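PP1b (Porcine reproductive and respiratory syndrome virus, PDB 6JDR) probably unwinds RNA and DNA duplexes with 5' to 3' polarity at the expense of ATP, as the zinc-binding helicase piece of the viral replicase polyprotein. Local coordinates at residues A[27-32]-A[38-43]; A[97-102]-A[113-118]; A[174-179]-A[224-229]; A[322-325]-A[329-332]; A[365-370]-A[390-395]. The protein carries 1 engineered substitution. All coordinates share one frame; numbering follows the deposited sequence.

Interaction 1 (A[27-32]-A[38-43]). With ZN (zinc ion), chain D; ZN (zinc ion), chain C; ZN (zinc ion), chain B.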
# COMPACT_ATOMS: atom_id res chain seq x y z
N TYR A 27 10.48 34.15 -6.44
CA TYR A 27 9.04 34.27 -6.59
C TYR A 27 8.31 33.83 -5.31
O TYR A 27 7.46 34.55 -4.81
CB TYR A 27 8.56 33.44 -7.79
CG TYR A 27 7.07 33.49 -8.01
CD1 TYR A 27 6.46 34.65 -8.48
CD2 TYR A 27 6.26 32.39 -7.74
CE1 TYR A 27 5.09 34.71 -8.69
CE2 TYR A 27 4.89 32.44 -7.94
CZ TYR A 27 4.31 33.60 -8.41
OH TYR A 27 2.95 33.65 -8.61
N HIS A 28 8.67 32.66 -4.79
CA HIS A 28 7.96 32.08 -3.65
C HIS A 28 8.30 32.68 -2.29
O HIS A 28 7.72 32.28 -1.28
CB HIS A 28 8.18 30.56 -3.62
CG HIS A 28 7.37 29.83 -4.64
ND1 HIS A 28 7.92 29.28 -5.77
CD2 HIS A 28 6.04 29.57 -4.70
CE1 HIS A 28 6.97 28.70 -6.48
NE2 HIS A 28 5.82 28.86 -5.86
N THR A 29 9.22 33.64 -2.25
CA THR A 29 9.47 34.39 -1.02
C THR A 29 8.23 35.16 -0.55
O THR A 29 8.16 35.55 0.62
CB THR A 29 10.62 35.42 -1.19
OG1 THR A 29 10.40 36.21 -2.36
CG2 THR A 29 11.97 34.72 -1.31
N HIS A 30 7.27 35.39 -1.44
CA HIS A 30 6.11 36.23 -1.12
C HIS A 30 4.77 35.48 -1.07
O HIS A 30 3.72 36.10 -1.02
CB HIS A 30 6.04 37.39 -2.13
CG HIS A 30 7.02 38.49 -1.87
ND1 HIS A 30 8.39 38.28 -1.85
CD2 HIS A 30 6.84 39.81 -1.65
CE1 HIS A 30 9.00 39.43 -1.60
NE2 HIS A 30 8.08 40.37 -1.48
N PHE A 31 4.81 34.14 -1.08
CA PHE A 31 3.59 33.33 -1.04
C PHE A 31 3.65 32.26 0.06
O PHE A 31 3.08 31.17 -0.10
CB PHE A 31 3.32 32.70 -2.40
CG PHE A 31 3.14 33.70 -3.51
CD1 PHE A 31 1.89 34.25 -3.77
CD2 PHE A 31 4.21 34.09 -4.29
CE1 PHE A 31 1.71 35.18 -4.79
CE2 PHE A 31 4.04 35.02 -5.32
CZ PHE A 31 2.79 35.56 -5.57
N HIS A 32 4.30 32.58 1.17
CA HIS A 32 4.45 31.66 2.29
C HIS A 32 4.02 32.37 3.58
O HIS A 32 4.84 32.97 4.28
CB HIS A 32 5.89 31.18 2.39
CG HIS A 32 6.11 30.10 3.39
ND1 HIS A 32 6.03 28.76 3.07
CD2 HIS A 32 6.43 30.15 4.71
CE1 HIS A 32 6.28 28.04 4.15
NE2 HIS A 32 6.53 28.86 5.15
N ILE A 38 12.98 35.80 5.33
CA ILE A 38 13.91 36.92 5.29
C ILE A 38 14.40 37.11 3.86
O ILE A 38 15.00 36.20 3.28
CB ILE A 38 15.13 36.70 6.22
CG1 ILE A 38 14.69 36.39 7.66
CG2 ILE A 38 16.05 37.92 6.19
CD1 ILE A 38 13.69 37.36 8.24
N ILE A 39 14.14 38.28 3.29
CA ILE A 39 14.54 38.57 1.92
C ILE A 39 15.71 39.55 1.86
O ILE A 39 16.24 39.98 2.89
CB ILE A 39 13.34 39.06 1.06
CG1 ILE A 39 12.71 40.33 1.63
CG2 ILE A 39 12.30 37.96 0.96
CD1 ILE A 39 11.81 41.04 0.64
N TRP A 40 16.13 39.86 0.63
CA TRP A 40 17.29 40.72 0.33
C TRP A 40 17.47 41.98 1.18
O TRP A 40 18.59 42.35 1.48
CB TRP A 40 17.33 41.07 -1.17
CG TRP A 40 16.01 41.50 -1.77
CD1 TRP A 40 15.56 42.77 -1.92
CD2 TRP A 40 14.99 40.65 -2.32
NE1 TRP A 40 14.31 42.77 -2.51
CE2 TRP A 40 13.95 41.48 -2.77
CE3 TRP A 40 14.86 39.26 -2.46
CZ2 TRP A 40 12.78 40.97 -3.36
CZ3 TRP A 40 13.70 38.76 -3.04
CH2 TRP A 40 12.68 39.61 -3.48
N CYS A 41 16.38 42.64 1.57
CA CYS A 41 16.48 43.83 2.43
C CYS A 41 16.70 43.52 3.92
O CYS A 41 16.76 44.44 4.74
CB CYS A 41 15.24 44.72 2.27
SG CYS A 41 13.70 43.99 2.90
N GLY A 42 16.81 42.24 4.27
CA GLY A 42 17.08 41.83 5.64
C GLY A 42 15.86 41.78 6.55
O GLY A 42 15.99 41.61 7.75
N HIS A 43 14.67 41.93 5.96
CA HIS A 43 13.42 41.85 6.71
C HIS A 43 12.56 40.73 6.13
O HIS A 43 12.86 40.21 5.04
CB HIS A 43 12.67 43.18 6.64
CG HIS A 43 13.47 44.35 7.11
ND1 HIS A 43 13.80 45.41 6.29
CD2 HIS A 43 14.00 44.64 8.33
CE1 HIS A 43 14.51 46.29 6.97
NE2 HIS A 43 14.64 45.85 8.21
ZN ZN D . 12.70 45.35 4.23
ZN ZN C . 9.76 28.38 -6.32
ZN ZN B . 6.87 28.22 7.17
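I39 packs its two branches against T29 and H30, making most of the contact by van der Waals touch. I39 CG2 lies 3.7 Å from T29 CB, while I39 CD1 comes within 3.9 Å of H30 CE1; both pairs of side chains cross at about a right angle. With chi1 at 60°, CG2 lies anti to the carbonyl carbon and faces T29, while CG1 carries CD1 to H30. W40 adds its CH2, 4.1 Å from H30 CE1, and one indole face lies over I39 CD1.

Among the polar bonds, H30 ND1 donates in its ring plane to T29 OG1 (2.9 Å), limiting rotation of the imidazole. T29 OG1 also bonds to V26 O, and W40 finds its polar partner in E52. A type I turn from I39 to G42 is closed by G42 N to I39 O (2.7 Å).

Metal bonds flank the packing. C41 SG (2.1 Å) and H43 ND1 (2.3 Å) share a zinc ion with C50 and C53, whereas H28 and H32 each bind a different zinc ion. All three sites belong to the zinc-binding domain, and both segments lie in the long loop between strand 23-24 and helix 63-67.

Interaction 2 (A[97-102]-A[113-118])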
# COMPACT_ATOMS: atom_id res chain seq x y z
N THR A 97 21.31 35.42 9.97
CA THR A 97 22.18 36.36 10.68
C THR A 97 22.15 37.70 9.95
O THR A 97 21.54 37.81 8.89
CB THR A 97 23.64 35.86 10.68
OG1 THR A 97 24.16 35.88 9.35
CG2 THR A 97 23.74 34.45 11.25
N ARG A 98 22.84 38.70 10.51
CA ARG A 98 22.95 40.01 9.85
C ARG A 98 23.64 39.93 8.49
O ARG A 98 23.41 40.77 7.63
CB ARG A 98 23.67 41.02 10.76
CG ARG A 98 25.13 40.72 11.06
CD ARG A 98 25.77 41.85 11.86
NE ARG A 98 27.18 41.59 12.17
CZ ARG A 98 27.63 40.92 13.24
NH1 ARG A 98 26.79 40.42 14.15
NH2 ARG A 98 28.93 40.75 13.40
N ARG A 99 24.46 38.90 8.29
CA ARG A 99 25.07 38.61 6.99
C ARG A 99 24.20 37.67 6.14
O ARG A 99 24.69 37.01 5.22
CB ARG A 99 26.48 38.01 7.18
CG ARG A 99 27.58 39.05 7.37
CD ARG A 99 28.38 39.25 6.08
NE ARG A 99 29.26 40.42 6.13
CZ ARG A 99 28.88 41.68 5.90
NH1 ARG A 99 27.62 41.97 5.61
NH2 ARG A 99 29.78 42.66 5.97
N GLY A 100 22.90 37.62 6.42
CA GLY A 100 21.97 36.78 5.67
C GLY A 100 21.97 35.33 6.12
O GLY A 100 22.41 35.01 7.23
N LEU A 101 21.47 34.45 5.25
CA LEU A 101 21.35 33.03 5.55
C LEU A 101 22.69 32.33 5.39
O LEU A 101 23.37 32.52 4.38
CB LEU A 101 20.31 32.39 4.63
CG LEU A 101 19.96 30.92 4.87
CD1 LEU A 101 19.36 30.73 6.26
CD2 LEU A 101 19.00 30.44 3.80
N VAL A 102 23.05 31.50 6.37
CA VAL A 102 24.34 30.81 6.37
C VAL A 102 24.22 29.39 6.92
O VAL A 102 23.34 29.10 7.74
CB VAL A 102 25.40 31.57 7.20
CG1 VAL A 102 25.73 32.91 6.56
CG2 VAL A 102 24.94 31.76 8.64
N VAL A 113 31.88 27.19 9.02
CA VAL A 113 30.95 28.24 8.60
C VAL A 113 31.70 29.34 7.86
O VAL A 113 32.68 29.89 8.37
CB VAL A 113 30.22 28.86 9.81
N ASP A 114 31.24 29.66 6.65
CA ASP A 114 31.89 30.68 5.82
C ASP A 114 31.49 32.09 6.27
O ASP A 114 30.64 32.73 5.66
CB ASP A 114 31.55 30.47 4.34
CG ASP A 114 32.24 31.47 3.42
OD1 ASP A 114 33.40 31.84 3.70
OD2 ASP A 114 31.62 31.89 2.42
N LEU A 115 32.13 32.55 7.35
CA LEU A 115 31.95 33.91 7.84
C LEU A 115 33.23 34.39 8.51
O LEU A 115 33.97 33.59 9.08
CB LEU A 115 30.80 33.97 8.85
CG LEU A 115 29.37 34.02 8.31
CD1 LEU A 115 28.40 33.98 9.47
CD2 LEU A 115 29.14 35.25 7.45
N PRO A 116 33.50 35.71 8.44
CA PRO A 116 34.66 36.25 9.15
C PRO A 116 34.49 36.17 10.66
O PRO A 116 33.36 36.03 11.16
CB PRO A 116 34.71 37.71 8.68
CG PRO A 116 33.33 38.03 8.24
CD PRO A 116 32.76 36.75 7.70
N ASP A 117 35.60 36.26 11.39
CA ASP A 117 35.58 36.17 12.85
C ASP A 117 34.65 37.21 13.45
O ASP A 117 34.58 38.35 12.98
CB ASP A 117 36.99 36.36 13.42
CG ASP A 117 37.92 35.20 13.10
OD1 ASP A 117 37.48 34.25 12.40
OD2 ASP A 117 39.09 35.24 13.54
N GLY A 118 33.92 36.81 14.48
CA GLY A 118 32.98 37.70 15.16
C GLY A 118 31.93 36.95 15.95
O GLY A 118 32.01 35.73 16.12
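G100 O, in the turn that carries R99, just ahead of V102, both of which touch L115, is gripped twice by T97. The T97 hydroxyl donates from OG1 to G100 O over 2.9 Å, in the carbonyl plane and on a lone pair, with a C=O...donor angle of 143°; the second grip is the backbone bond from T97 N to G100 O (3.0 Å). The return bond, G100 N to T97 O at 2.8 Å, completes a type I turn, and a weak bond from R99 N to T97 OG1 adds to it. Positive phi at G100 (82°) favours glycine there.

Across the contact the packing is apolar and is shared out by the fork of L115. One methyl, L115 CD2, lies 3.8 Å from R99 CB, the two side chains crossing obliquely. The other, L115 CD1, meets V102 CG1 tip to tip at 4.1 Å. R99 touches by CB and CG; its chain bends at chi2 (-101°). L115 closes an inverse gamma turn centred on D114, its N bonded to V113 O (2.9 Å).

L115 also rests on M81 and Y120, and R98 NH1 bonds to D119 O. This is a surface contact over a two-residue beta hairpin joining strands 93-97 and 100-104, at one edge of the four-stranded antiparallel sheet that is consistent with domain 1B of arterivirus helicases.

Interaction 3 (A[174-179]-A[224-229]). With ZN (zinc ion), chain E.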
# COMPACT_ATOMS: atom_id res chain seq x y z
N HIS A 174 1.02 5.11 18.42
CA HIS A 174 1.60 4.02 19.21
C HIS A 174 0.73 2.77 19.13
O HIS A 174 1.24 1.66 19.00
CB HIS A 174 1.76 4.43 20.67
CG HIS A 174 2.83 5.46 20.89
ND1 HIS A 174 3.26 5.82 22.15
CD2 HIS A 174 3.56 6.19 20.02
CE1 HIS A 174 4.21 6.74 22.04
NE2 HIS A 174 4.41 6.98 20.76
N GLN A 175 -0.58 2.97 19.21
CA GLN A 175 -1.52 1.86 19.23
C GLN A 175 -1.58 1.15 17.88
O GLN A 175 -1.56 -0.08 17.84
CB GLN A 175 -2.92 2.36 19.61
CG GLN A 175 -3.92 1.24 19.85
CD GLN A 175 -3.46 0.26 20.91
OE1 GLN A 175 -3.04 0.66 22.00
NE2 GLN A 175 -3.54 -1.03 20.61
N THR A 176 -1.65 1.92 16.80
CA THR A 176 -1.67 1.34 15.45
C THR A 176 -0.35 0.62 15.19
O THR A 176 -0.33 -0.46 14.61
CB THR A 176 -1.95 2.39 14.35
OG1 THR A 176 -0.98 3.44 14.40
CG2 THR A 176 -3.35 2.98 14.53
N MET A 177 0.75 1.21 15.64
CA MET A 177 2.05 0.54 15.61
C MET A 177 2.02 -0.80 16.34
O MET A 177 2.56 -1.79 15.84
CB MET A 177 3.13 1.44 16.24
CG MET A 177 4.53 0.85 16.20
SD MET A 177 5.76 1.96 16.88
CE MET A 177 7.24 0.97 16.72
N LEU A 178 1.38 -0.84 17.52
CA LEU A 178 1.26 -2.07 18.30
C LEU A 178 0.36 -3.09 17.60
O LEU A 178 0.68 -4.28 17.56
CB LEU A 178 0.73 -1.77 19.71
CG LEU A 178 0.63 -2.95 20.70
CD1 LEU A 178 1.97 -3.66 20.86
CD2 LEU A 178 0.12 -2.45 22.05
N ASP A 179 -0.76 -2.62 17.07
CA ASP A 179 -1.67 -3.47 16.31
C ASP A 179 -0.94 -4.13 15.14
O ASP A 179 -1.06 -5.34 14.92
CB ASP A 179 -2.86 -2.66 15.79
CG ASP A 179 -3.78 -2.17 16.90
OD1 ASP A 179 -3.69 -2.67 18.04
OD2 ASP A 179 -4.60 -1.27 16.61
N LEU A 224 1.86 2.60 4.04
CA LEU A 224 1.25 3.56 4.96
C LEU A 224 -0.01 2.95 5.57
O LEU A 224 -1.04 2.79 4.90
CB LEU A 224 0.90 4.86 4.23
CG LEU A 224 1.10 6.20 4.94
CD1 LEU A 224 0.01 7.17 4.50
CD2 LEU A 224 1.12 6.10 6.46
N ASP A 225 0.08 2.61 6.85
CA ASP A 225 -1.03 2.02 7.60
C ASP A 225 -2.01 3.13 7.99
O ASP A 225 -1.59 4.26 8.22
CB ASP A 225 -0.47 1.33 8.85
CG ASP A 225 -1.53 0.64 9.69
OD1 ASP A 225 -2.44 -0.02 9.12
OD2 ASP A 225 -1.44 0.74 10.93
N GLU A 226 -3.30 2.81 8.03
CA GLU A 226 -4.33 3.75 8.49
C GLU A 226 -4.22 5.12 7.81
O GLU A 226 -4.23 6.15 8.48
CB GLU A 226 -4.25 3.92 10.02
CG GLU A 226 -4.49 2.65 10.82
CD GLU A 226 -5.94 2.21 10.81
OE1 GLU A 226 -6.83 3.05 11.03
OE2 GLU A 226 -6.19 1.00 10.58
N ALA A 227 -4.12 5.11 6.49
CA ALA A 227 -3.84 6.32 5.72
C ALA A 227 -4.79 7.50 6.02
O ALA A 227 -4.35 8.65 6.05
CB ALA A 227 -3.85 6.01 4.23
N ALA A 228 -6.06 7.21 6.25
CA ALA A 228 -7.06 8.27 6.48
C ALA A 228 -6.92 8.96 7.83
O ALA A 228 -7.52 10.02 8.06
CB ALA A 228 -8.47 7.70 6.34
N TYR A 229 -6.12 8.38 8.72
CA TYR A 229 -5.90 8.94 10.05
C TYR A 229 -4.57 9.69 10.17
O TYR A 229 -4.30 10.29 11.21
CB TYR A 229 -5.97 7.81 11.08
CG TYR A 229 -7.31 7.13 11.12
CD1 TYR A 229 -8.28 7.52 12.04
CD2 TYR A 229 -7.63 6.12 10.21
CE1 TYR A 229 -9.53 6.91 12.07
CE2 TYR A 229 -8.88 5.51 10.23
CZ TYR A 229 -9.82 5.90 11.17
OH TYR A 229 -11.05 5.30 11.20
ZN ZN E . -9.31 11.21 8.97
O HOH W 1 -2.52 -1.01 12.69
O HOH W 2 -10.70 10.43 6.99
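T176, near the start of helix 174-184, faces D225 and E226, the acidic pair that follows strand 222-224 in the P-loop NTPase fold; sequence and position are consistent with the Walker B (DEXX) motif of superfamily 1 helicases. Direct contact is slight. T176 CB lies 3.8 Å from D225 OD2, and T176 CG2 is 3.9 Å from E226 CG, the latter two side chains meeting at a slant. E226 holds CG anti to its carbonyl carbon (chi1 -62°), which puts CG beside the threonine methyl.

One water joins the segments more firmly, donating to T176 O at 3.0 Å and to D225 OD2 at 2.7 Å. T171 ties the two residues together from outside the segments: its OG1 is hydrogen-bonded to both D225 OD2 and T176 OG1. D225 CG is anti to the backbone N (chi1 -178°), the turn that carries its carboxylate to this water and to T171.

D225 and E226 are zinc ligands seen in a structure of this protein, though that ion is not bound to them in this model; a zinc ion lies about 3 Å from the side chain of E226. Another zinc ion is held by S260 O, a water and A228 O, the last at 2.3 Å.

Interaction 4 (A[322-325]-A[329-332])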
# COMPACT_ATOMS: atom_id res chain seq x y z
N ARG A 322 -22.16 -31.32 -28.91
CA ARG A 322 -21.64 -32.54 -29.53
C ARG A 322 -20.80 -33.41 -28.59
O ARG A 322 -20.77 -34.63 -28.73
CB ARG A 322 -20.80 -32.20 -30.77
CG ARG A 322 -20.41 -33.41 -31.61
CD ARG A 322 -18.91 -33.45 -31.88
NE ARG A 322 -18.54 -32.79 -33.13
CZ ARG A 322 -17.32 -32.37 -33.44
NH1 ARG A 322 -16.30 -32.51 -32.59
NH2 ARG A 322 -17.11 -31.78 -34.61
N ASP A 323 -20.09 -32.78 -27.66
CA ASP A 323 -19.17 -33.49 -26.78
C ASP A 323 -19.77 -33.81 -25.41
O ASP A 323 -19.07 -34.31 -24.53
CB ASP A 323 -17.88 -32.69 -26.64
CG ASP A 323 -17.27 -32.35 -27.99
OD1 ASP A 323 -17.29 -33.22 -28.89
OD2 ASP A 323 -16.77 -31.22 -28.16
N ARG A 324 -21.07 -33.55 -25.23
CA ARG A 324 -21.76 -33.88 -23.99
C ARG A 324 -22.00 -35.37 -23.86
O ARG A 324 -22.45 -36.02 -24.81
CB ARG A 324 -23.12 -33.19 -23.93
CG ARG A 324 -23.09 -31.68 -23.82
CD ARG A 324 -24.50 -31.13 -23.97
NE ARG A 324 -25.43 -31.78 -23.04
CZ ARG A 324 -26.73 -31.98 -23.27
NH1 ARG A 324 -27.31 -31.58 -24.39
NH2 ARG A 324 -27.46 -32.59 -22.34
N GLU A 325 -21.70 -35.91 -22.68
CA GLU A 325 -21.94 -37.32 -22.36
C GLU A 325 -22.57 -37.41 -20.99
O GLU A 325 -22.31 -36.58 -20.12
CB GLU A 325 -20.62 -38.10 -22.37
CG GLU A 325 -19.83 -37.97 -23.66
CD GLU A 325 -18.48 -38.67 -23.60
OE1 GLU A 325 -18.15 -39.27 -22.56
OE2 GLU A 325 -17.75 -38.61 -24.61
N ILE A 329 -23.19 -30.80 -19.24
CA ILE A 329 -23.87 -29.64 -19.82
C ILE A 329 -22.87 -28.72 -20.50
O ILE A 329 -21.66 -28.81 -20.27
CB ILE A 329 -24.63 -28.83 -18.74
CG1 ILE A 329 -23.68 -28.36 -17.63
CG2 ILE A 329 -25.76 -29.68 -18.17
CD1 ILE A 329 -24.33 -27.44 -16.63
N THR A 330 -23.37 -27.82 -21.34
CA THR A 330 -22.52 -26.81 -21.96
C THR A 330 -22.11 -25.77 -20.92
O THR A 330 -22.73 -25.64 -19.86
CB THR A 330 -23.20 -26.08 -23.12
OG1 THR A 330 -24.41 -25.45 -22.66
CG2 THR A 330 -23.51 -27.04 -24.25
N ILE A 331 -21.05 -25.03 -21.24
CA ILE A 331 -20.61 -23.93 -20.41
C ILE A 331 -21.65 -22.81 -20.44
O ILE A 331 -21.86 -22.14 -19.43
CB ILE A 331 -19.23 -23.41 -20.86
CG1 ILE A 331 -18.16 -24.50 -20.69
CG2 ILE A 331 -18.84 -22.17 -20.07
CD1 ILE A 331 -16.93 -24.30 -21.54
N ASP A 332 -22.31 -22.62 -21.58
CA ASP A 332 -23.39 -21.64 -21.69
C ASP A 332 -24.58 -21.96 -20.78
O ASP A 332 -25.21 -21.05 -20.24
CB ASP A 332 -23.87 -21.53 -23.14
CG ASP A 332 -22.81 -20.95 -24.07
OD1 ASP A 332 -21.61 -21.11 -23.77
OD2 ASP A 332 -23.19 -20.34 -25.09
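R324 lays its side chain across the backbone at I329 and the methyl of T330. The main evidence is two contacts of equal length on neighbouring atoms of the arginine: R324 NE stands 4.2 Å from I329 CA, and R324 CD is 4.2 Å from T330 CG2. A bend at chi3 (53°) in an otherwise extended chain turns the head group toward the second segment; R324 NE is hydrogen-bonded to A328 O, just before it.

The partners are turned differently. I329 directs its CB away from residues 322-325, and even its nearest side-chain atom, I329 CB, is 5.3 Å from R324 NE; what it offers is chiefly backbone. T330 places OG1 between its backbone N and carbonyl carbon (chi1 58°), leaving CG2 for the arginine, while the hydroxyl is bonded to S333 OG. The contact is thus van der Waals in character and small, burying 104 Å² in all, with R324 on the exposed side and T330 buried.

In the fold, three residues separate the segments. Residues 322-325 belong to the loop leaving strand 315-318, and D323 is held through OD2 by T348 OG1. I329 pairs by its backbone with V316 and T318, placing the short, weakly bonded strand 329-330 beside strand 315-318, at one end of the five-stranded parallel sheet, with I331 resting on helix 354-361.

Interaction 5 (A[365-370]-A[390-395])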
# COMPACT_ATOMS: atom_id res chain seq x y z
N ARG A 365 -16.26 -24.54 -6.59
CA ARG A 365 -15.97 -23.99 -5.27
C ARG A 365 -14.65 -24.54 -4.73
O ARG A 365 -13.77 -23.77 -4.34
CB ARG A 365 -17.12 -24.32 -4.31
CG ARG A 365 -16.99 -23.68 -2.94
CD ARG A 365 -18.22 -23.95 -2.08
NE ARG A 365 -19.38 -23.16 -2.50
CZ ARG A 365 -19.57 -21.87 -2.22
NH1 ARG A 365 -18.66 -21.18 -1.53
NH2 ARG A 365 -20.67 -21.26 -2.65
N HIS A 366 -14.52 -25.87 -4.70
CA HIS A 366 -13.38 -26.53 -4.07
C HIS A 366 -12.37 -27.16 -5.03
O HIS A 366 -11.18 -27.21 -4.73
CB HIS A 366 -13.87 -27.59 -3.08
CG HIS A 366 -14.67 -27.03 -1.95
ND1 HIS A 366 -14.12 -26.23 -0.97
CD2 HIS A 366 -15.99 -27.14 -1.64
CE1 HIS A 366 -15.06 -25.88 -0.11
NE2 HIS A 366 -16.20 -26.42 -0.49
N ALA A 367 -12.84 -27.65 -6.18
CA ALA A 367 -11.94 -28.29 -7.14
C ALA A 367 -12.45 -28.20 -8.56
O ALA A 367 -13.66 -28.19 -8.80
CB ALA A 367 -11.71 -29.75 -6.77
N ILE A 368 -11.52 -28.13 -9.51
CA ILE A 368 -11.85 -28.19 -10.93
C ILE A 368 -10.81 -29.06 -11.64
O ILE A 368 -9.60 -28.86 -11.47
CB ILE A 368 -11.99 -26.77 -11.55
CG1 ILE A 368 -12.42 -26.85 -13.03
CG2 ILE A 368 -10.72 -25.94 -11.36
CD1 ILE A 368 -11.31 -26.80 -14.06
N PHE A 369 -11.28 -30.05 -12.38
CA PHE A 369 -10.41 -30.94 -13.15
C PHE A 369 -10.53 -30.57 -14.62
O PHE A 369 -11.63 -30.44 -15.15
CB PHE A 369 -10.81 -32.40 -12.95
CG PHE A 369 -10.65 -32.87 -11.53
CD1 PHE A 369 -11.64 -32.64 -10.59
CD2 PHE A 369 -9.50 -33.54 -11.14
CE1 PHE A 369 -11.49 -33.07 -9.28
CE2 PHE A 369 -9.34 -33.98 -9.83
CZ PHE A 369 -10.34 -33.74 -8.90
N VAL A 370 -9.40 -30.39 -15.28
CA VAL A 370 -9.40 -29.88 -16.65
C VAL A 370 -8.74 -30.87 -17.61
O VAL A 370 -7.54 -31.15 -17.52
CB VAL A 370 -8.77 -28.46 -16.74
CG1 VAL A 370 -7.44 -28.38 -16.00
CG2 VAL A 370 -8.63 -28.02 -18.19
N VAL A 390 -6.51 -32.02 1.19
CA VAL A 390 -7.92 -32.17 1.56
C VAL A 390 -8.47 -33.47 0.98
O VAL A 390 -8.00 -33.95 -0.06
CB VAL A 390 -8.77 -30.99 1.03
CG1 VAL A 390 -10.21 -31.09 1.52
CG2 VAL A 390 -8.17 -29.65 1.43
N ASN A 391 -9.46 -34.04 1.66
CA ASN A 391 -10.21 -35.19 1.15
C ASN A 391 -11.49 -34.72 0.47
O ASN A 391 -12.46 -34.37 1.14
CB ASN A 391 -10.54 -36.16 2.28
N LEU A 392 -11.48 -34.71 -0.86
CA LEU A 392 -12.64 -34.26 -1.65
C LEU A 392 -13.68 -35.37 -1.77
O LEU A 392 -13.35 -36.55 -1.67
CB LEU A 392 -12.22 -33.78 -3.04
CG LEU A 392 -11.73 -32.33 -3.18
CD1 LEU A 392 -12.87 -31.35 -2.96
CD2 LEU A 392 -10.58 -32.05 -2.22
N ALA A 393 -14.93 -34.97 -2.01
CA ALA A 393 -16.05 -35.91 -2.10
C ALA A 393 -17.15 -35.39 -3.02
O ALA A 393 -17.45 -34.20 -3.02
CB ALA A 393 -16.61 -36.18 -0.71
N VAL A 394 -17.74 -36.29 -3.80
CA VAL A 394 -18.81 -35.95 -4.72
C VAL A 394 -19.51 -37.20 -5.26
O VAL A 394 -18.93 -38.29 -5.27
CB VAL A 394 -18.28 -35.12 -5.91
N HIS A 395 -20.75 -37.03 -5.71
CA HIS A 395 -21.52 -38.12 -6.31
C HIS A 395 -21.08 -38.37 -7.75
O HIS A 395 -20.46 -37.52 -8.37
CB HIS A 395 -23.02 -37.80 -6.29
CG HIS A 395 -23.61 -37.71 -4.91
ND1 HIS A 395 -23.81 -38.81 -4.11
CD2 HIS A 395 -24.04 -36.64 -4.20
CE1 HIS A 395 -24.34 -38.43 -2.97
NE2 HIS A 395 -24.49 -37.12 -2.99
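L392 reaches across to H366 and A367 at the start of strand 367-371, in the five-stranded parallel sheet of the second, RecA-like half of the helicase core. It does so from strand 392-395, which belongs to a separate two-stranded antiparallel sheet, so the contact joins two sheets through side chains.

The close part is the work of one methyl. L392 CD1 lies 3.9 Å from H366 CB and 4.3 Å from A367 CB, touching both CB atoms at once. The leucine has CG anti to its carbonyl carbon (chi1 -84°), and with the turn at chi2 (-69°) this brings CD1 to the two neighbours. Strand 303-307 also takes part: both L392 and A367 touch R303, whose NH2 also bonds to V390 O. L392 and A367 are buried.

Elsewhere the contact opens out. Even the nearest pair of CA atoms, those of H366 and L392, is 8.1 Å apart, and F369, although its CB is directed at the other segment, stays back, its CZ 6.1 Å from L392 CG; its ring meets that of Y313 instead, with the planes at about 60°. The more exposed margin is formed by R365 and H366, where the chain turns a corner before the strand and both side chains touch R423. At the corner the imidazole is covered on one face by its predecessor: R365 CG sits 3.7 Å above the ring plane of H366, offset toward the rim.

Overall arrangement
From the N terminus the five contacts follow in series; none nests or crosses. Interaction 1 closes a short loop of the zinc-binding domain, and interaction 2 spans the link between two strands of the small antiparallel sheet, its centre about 19 Å from that of interaction 1. Interaction 3 closes the longest excursion, bringing helix 174-184 against the end of strand 222-224 of the seven-stranded parallel sheet near the middle of the chain. Interactions 4 and 5 both reach the five-stranded parallel sheet, centres about 20 Å apart: the first at an outermost strand, the second joining it to the C-terminal two-stranded sheet. Interactions 2 and 4 lie about 88 Å apart between centres, marking an elongated molecule.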